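PDB 1YLM: putative RNase YutE from Bacillus subtilis subsp. subtilis str. 168, which probably acts as the RNase toxin of a putative type VII toxin-antitoxin system and is probably neutralised by its cognate antitoxin YutD. Local coordinates for residues L38-L50 against L89-Q101. Residues are numbered along the deposited sequence; the frame is centred on the assembly and turned at random.
Sequences LQRIGHLLIECIL and LKKLIAYRKTLVQ
I46 is a knob on helix 32-59 that fills the hollow among L92, I93, R96 and L99, where helix 83-93 gives way through a type I turn, I93 to R96, to helix 96-100. Its CG1 branch lies against L92, CG1 to CG 3.7 Å, and carries CD1 up to the L92 carbonyl oxygen; its CG2 branch, anti to the backbone N, rests on the aliphatic part of R96. L99 returns the fit, its fork entering the pocket of Q39, G42, H43 and I46. G42 has no side chain, which lets L99 CD1 settle on the helix backbone, 3.6 Å from H43 N. Farther along, I93 CD1 touches both I49 CG2, at 4.1 Å, and L50 CD2, at 4.0 Å. At the other end V100 CG1 sits over one face of the H43 ring in a CH-pi contact, 3.8 Å from its centroid. R96, extended from CG to NE, passes L50 CD1 and takes E47 side-on: NE to OE2 is 2.6 Å, on the syn side of the carboxylate, and NH2 meets OE1 at 3.1 Å from above the carboxylate plane; the carboxylate and guanidinium planes are 42° apart. Y68 adds a cation-pi contact to R96, Y103 of the second subunit packs on E47, and H43 meets H43 of that subunit. This two-point salt bridge within a buried, largely apolar interface probably holds in place the guanidinium of R96, probably the active-site arginine, as in other HepT toxins, beside the dimer interface.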
loop_
_atom_site.group_PDB
_atom_site.type_symbol
_atom_site.label_atom_id
_atom_site.label_comp_id
_atom_site.label_asym_id
_atom_site.label_seq_id
_atom_site.Cartn_x
_atom_site.Cartn_y
_atom_site.Cartn_z
ATOM N N LEU A 38 4.553 3.256 10.796
ATOM C CA LEU A 38 4.978 4.480 10.128
ATOM C C LEU A 38 4.909 4.327 8.617
ATOM O O LEU A 38 4.488 5.253 7.926
ATOM C CB LEU A 38 6.386 4.901 10.556
ATOM C CG LEU A 38 6.896 6.240 10.038
ATOM C CD1 LEU A 38 5.964 7.407 10.425
ATOM C CD2 LEU A 38 8.303 6.439 10.589
ATOM N N GLN A 39 5.274 3.161 8.105
ATOM C CA GLN A 39 5.101 2.894 6.647
ATOM C C GLN A 39 3.633 3.003 6.209
ATOM O O GLN A 39 3.326 3.583 5.154
ATOM C CB GLN A 39 5.684 1.529 6.250
ATOM C CG GLN A 39 7.227 1.478 6.346
ATOM C CD GLN A 39 7.772 0.072 6.233
ATOM O OE1 GLN A 39 7.075 -0.843 5.804
ATOM N NE2 GLN A 39 9.033 -0.102 6.595
ATOM N N ARG A 40 2.723 2.452 7.016
ATOM C CA ARG A 40 1.302 2.556 6.688
ATOM C C ARG A 40 0.830 4.008 6.699
ATOM O O ARG A 40 0.130 4.437 5.786
ATOM C CB ARG A 40 0.452 1.702 7.631
ATOM C CG ARG A 40 -1.047 1.665 7.280
ATOM C CD ARG A 40 -1.296 1.019 5.949
ATOM N NE ARG A 40 -2.719 0.945 5.647
ATOM C CZ ARG A 40 -3.208 0.568 4.466
ATOM N NH1 ARG A 40 -2.382 0.269 3.466
ATOM N NH2 ARG A 40 -4.520 0.521 4.269
ATOM N N ILE A 41 1.229 4.761 7.723
ATOM C CA ILE A 41 0.898 6.185 7.802
ATOM C C ILE A 41 1.392 6.943 6.553
ATOM O O ILE A 41 0.616 7.697 5.930
ATOM C CB ILE A 41 1.476 6.850 9.084
ATOM C CG1 ILE A 41 0.728 6.343 10.332
ATOM C CG2 ILE A 41 1.374 8.380 8.964
ATOM C CD1 ILE A 41 1.381 6.772 11.632
ATOM N N GLY A 42 2.665 6.758 6.205
ATOM C CA GLY A 42 3.246 7.383 4.996
ATOM C C GLY A 42 2.435 7.095 3.741
ATOM O O GLY A 42 2.072 8.024 2.983
ATOM N N HIS A 43 2.109 5.819 3.546
ATOM C CA HIS A 43 1.305 5.353 2.413
ATOM C C HIS A 43 -0.056 6.052 2.420
ATOM O O HIS A 43 -0.463 6.649 1.406
ATOM C CB HIS A 43 1.156 3.827 2.460
ATOM C CG HIS A 43 0.416 3.247 1.293
ATOM N ND1 HIS A 43 0.009 1.930 1.256
ATOM C CD2 HIS A 43 0.029 3.795 0.115
ATOM C CE1 HIS A 43 -0.596 1.691 0.103
ATOM N NE2 HIS A 43 -0.625 2.816 -0.593
ATOM N N LEU A 44 -0.739 6.003 3.572
ATOM C CA LEU A 44 -2.062 6.642 3.697
ATOM C C LEU A 44 -2.056 8.154 3.450
ATOM O O LEU A 44 -2.955 8.659 2.774
ATOM C CB LEU A 44 -2.721 6.296 5.033
ATOM C CG LEU A 44 -3.034 4.800 5.222
ATOM C CD1 LEU A 44 -3.539 4.534 6.640
ATOM C CD2 LEU A 44 -4.015 4.265 4.158
ATOM N N LEU A 45 -1.076 8.870 4.003
ATOM C CA LEU A 45 -0.958 10.321 3.784
ATOM C C LEU A 45 -0.857 10.630 2.281
ATOM O O LEU A 45 -1.589 11.477 1.749
ATOM C CB LEU A 45 0.261 10.895 4.538
ATOM C CG LEU A 45 0.240 10.855 6.073
ATOM C CD1 LEU A 45 1.544 11.414 6.650
ATOM C CD2 LEU A 45 -0.979 11.594 6.630
ATOM N N ILE A 46 0.037 9.913 1.602
ATOM C CA ILE A 46 0.259 10.071 0.151
ATOM C C ILE A 46 -1.026 9.784 -0.653
ATOM O O ILE A 46 -1.424 10.590 -1.510
ATOM C CB ILE A 46 1.426 9.156 -0.352
ATOM C CG1 ILE A 46 2.764 9.635 0.247
ATOM C CG2 ILE A 46 1.475 9.170 -1.892
ATOM C CD1 ILE A 46 3.949 8.656 0.076
ATOM N N GLU A 47 -1.662 8.643 -0.378
ATOM C CA GLU A 47 -2.877 8.231 -1.104
ATOM C C GLU A 47 -4.022 9.230 -0.922
ATOM O O GLU A 47 -4.725 9.541 -1.890
ATOM C CB GLU A 47 -3.344 6.831 -0.696
ATOM C CG GLU A 47 -2.485 5.652 -1.177
ATOM C CD GLU A 47 -1.966 5.806 -2.605
ATOM O OE1 GLU A 47 -2.695 5.538 -3.603
ATOM O OE2 GLU A 47 -0.804 6.188 -2.718
ATOM N N CYS A 48 -4.198 9.722 0.307
ATOM C CA CYS A 48 -5.204 10.735 0.604
ATOM C C CYS A 48 -4.949 12.010 -0.206
ATOM O O CYS A 48 -5.897 12.603 -0.732
ATOM C CB CYS A 48 -5.194 11.098 2.082
ATOM S SG CYS A 48 -5.931 9.860 3.204
ATOM N N ILE A 49 -3.685 12.429 -0.300
ATOM C CA ILE A 49 -3.361 13.633 -1.082
ATOM C C ILE A 49 -3.658 13.404 -2.561
ATOM O O ILE A 49 -4.291 14.248 -3.210
ATOM C CB ILE A 49 -1.905 14.076 -0.892
ATOM C CG1 ILE A 49 -1.678 14.557 0.553
ATOM C CG2 ILE A 49 -1.530 15.164 -1.926
ATOM C CD1 ILE A 49 -0.170 14.639 0.922
ATOM N N LEU A 50 -3.203 12.273 -3.094
ATOM C CA LEU A 50 -3.396 11.987 -4.526
ATOM C C LEU A 50 -4.867 11.832 -4.892
ATOM O O LEU A 50 -5.311 12.352 -5.924
ATOM C CB LEU A 50 -2.629 10.730 -4.926
ATOM C CG LEU A 50 -1.101 10.853 -4.836
ATOM C CD1 LEU A 50 -0.437 9.539 -5.189
ATOM C CD2 LEU A 50 -0.544 12.016 -5.695
ATOM N N LEU A 89 5.045 18.850 -0.706
ATOM C CA LEU A 89 4.198 17.657 -0.799
ATOM C C LEU A 89 4.707 16.695 -1.870
ATOM O O LEU A 89 4.678 15.483 -1.676
ATOM C CB LEU A 89 2.724 18.031 -0.995
ATOM C CG LEU A 89 2.106 18.809 0.192
ATOM C CD1 LEU A 89 0.644 19.162 -0.059
ATOM C CD2 LEU A 89 2.235 18.110 1.530
ATOM N N LYS A 90 5.228 17.230 -2.970
ATOM C CA LYS A 90 5.836 16.394 -4.003
ATOM C C LYS A 90 6.979 15.519 -3.458
ATOM O O LYS A 90 7.156 14.383 -3.896
ATOM C CB LYS A 90 6.358 17.242 -5.162
ATOM C CG LYS A 90 5.281 17.751 -6.138
ATOM C CD LYS A 90 5.847 18.883 -7.013
ATOM C CE LYS A 90 6.290 18.372 -8.348
ATOM N NZ LYS A 90 6.805 19.498 -9.191
ATOM N N LYS A 91 7.757 16.056 -2.522
ATOM C CA LYS A 91 8.902 15.315 -1.967
ATOM C C LYS A 91 8.450 14.088 -1.172
ATOM O O LYS A 91 9.110 13.041 -1.225
ATOM C CB LYS A 91 9.787 16.230 -1.108
ATOM C CG LYS A 91 10.494 17.327 -1.918
ATOM C CD LYS A 91 11.212 18.330 -1.003
ATOM C CE LYS A 91 11.926 19.434 -1.842
ATOM N NZ LYS A 91 12.712 18.878 -2.962
ATOM N N LEU A 92 7.319 14.205 -0.467
ATOM C CA LEU A 92 6.726 13.045 0.209
ATOM C C LEU A 92 6.153 12.067 -0.801
ATOM O O LEU A 92 6.355 10.852 -0.692
ATOM C CB LEU A 92 5.620 13.442 1.202
ATOM C CG LEU A 92 4.899 12.243 1.864
ATOM C CD1 LEU A 92 5.846 11.347 2.696
ATOM C CD2 LEU A 92 3.746 12.736 2.729
ATOM N N ILE A 93 5.417 12.598 -1.780
ATOM C CA ILE A 93 4.802 11.771 -2.813
ATOM C C ILE A 93 5.831 10.907 -3.561
ATOM O O ILE A 93 5.545 9.772 -3.961
ATOM C CB ILE A 93 3.980 12.664 -3.795
ATOM C CG1 ILE A 93 2.728 13.203 -3.070
ATOM C CG2 ILE A 93 3.639 11.909 -5.093
ATOM C CD1 ILE A 93 2.062 14.418 -3.737
ATOM N N ALA A 94 7.034 11.447 -3.733
ATOM C CA ALA A 94 8.117 10.717 -4.391
ATOM C C ALA A 94 8.477 9.414 -3.666
ATOM O O ALA A 94 9.089 8.529 -4.263
ATOM C CB ALA A 94 9.341 11.622 -4.544
ATOM N N TYR A 95 8.068 9.287 -2.397
ATOM C CA TYR A 95 8.294 8.045 -1.637
ATOM C C TYR A 95 7.291 6.915 -1.948
ATOM O O TYR A 95 7.471 5.779 -1.515
ATOM C CB TYR A 95 8.386 8.329 -0.118
ATOM C CG TYR A 95 9.339 7.389 0.594
ATOM C CD1 TYR A 95 10.720 7.536 0.458
ATOM C CD2 TYR A 95 8.860 6.331 1.385
ATOM C CE1 TYR A 95 11.602 6.676 1.097
ATOM C CE2 TYR A 95 9.751 5.442 2.018
ATOM C CZ TYR A 95 11.116 5.629 1.871
ATOM O OH TYR A 95 12.025 4.785 2.492
ATOM N N ARG A 96 6.234 7.227 -2.706
ATOM C CA ARG A 96 5.162 6.271 -2.966
ATOM C C ARG A 96 5.670 4.978 -3.587
ATOM O O ARG A 96 5.294 3.906 -3.150
ATOM C CB ARG A 96 4.073 6.869 -3.857
ATOM C CG ARG A 96 2.800 6.018 -3.895
ATOM C CD ARG A 96 1.808 6.554 -4.931
ATOM N NE ARG A 96 0.563 5.781 -4.931
ATOM C CZ ARG A 96 0.285 4.765 -5.745
ATOM N NH1 ARG A 96 1.155 4.361 -6.674
ATOM N NH2 ARG A 96 -0.886 4.146 -5.635
ATOM N N LYS A 97 6.519 5.078 -4.607
ATOM C CA LYS A 97 6.985 3.874 -5.303
ATOM C C LYS A 97 7.723 2.922 -4.355
ATOM O O LYS A 97 7.551 1.705 -4.438
ATOM C CB LYS A 97 7.879 4.241 -6.503
ATOM C CG LYS A 97 8.322 3.053 -7.350
ATOM C CD LYS A 97 9.279 3.521 -8.464
ATOM C CE LYS A 97 9.619 2.392 -9.457
ATOM N NZ LYS A 97 10.464 2.912 -10.610
ATOM N N THR A 98 8.523 3.478 -3.450
ATOM C CA THR A 98 9.203 2.674 -2.437
ATOM C C THR A 98 8.205 1.953 -1.530
ATOM O O THR A 98 8.364 0.764 -1.227
ATOM C CB THR A 98 10.178 3.528 -1.596
ATOM O OG1 THR A 98 11.166 4.103 -2.473
ATOM C CG2 THR A 98 10.878 2.657 -0.555
ATOM N N LEU A 99 7.164 2.668 -1.115
ATOM C CA LEU A 99 6.168 2.090 -0.206
ATOM C C LEU A 99 5.290 1.022 -0.843
ATOM O O LEU A 99 4.953 0.033 -0.182
ATOM C CB LEU A 99 5.309 3.194 0.414
ATOM C CG LEU A 99 6.021 3.990 1.511
ATOM C CD1 LEU A 99 5.246 5.282 1.788
ATOM C CD2 LEU A 99 6.176 3.163 2.800
ATOM N N VAL A 100 4.932 1.206 -2.120
ATOM C CA VAL A 100 3.939 0.328 -2.766
ATOM C C VAL A 100 4.518 -0.702 -3.737
ATOM O O VAL A 100 3.902 -1.743 -3.979
ATOM C CB VAL A 100 2.807 1.129 -3.465
ATOM C CG1 VAL A 100 2.220 2.163 -2.499
ATOM C CG2 VAL A 100 3.304 1.783 -4.733
ATOM N N GLN A 101 5.678 -0.400 -4.304
ATOM C CA GLN A 101 6.265 -1.247 -5.332
ATOM C C GLN A 101 7.623 -1.828 -4.921
ATOM O O GLN A 101 7.852 -3.026 -5.082
ATOM C CB GLN A 101 6.381 -0.460 -6.635
ATOM C CG GLN A 101 6.800 -1.291 -7.827
ATOM C CD GLN A 101 7.010 -0.435 -9.059
ATOM O OE1 GLN A 101 6.212 0.459 -9.346
ATOM N NE2 GLN A 101 8.091 -0.694 -9.790
#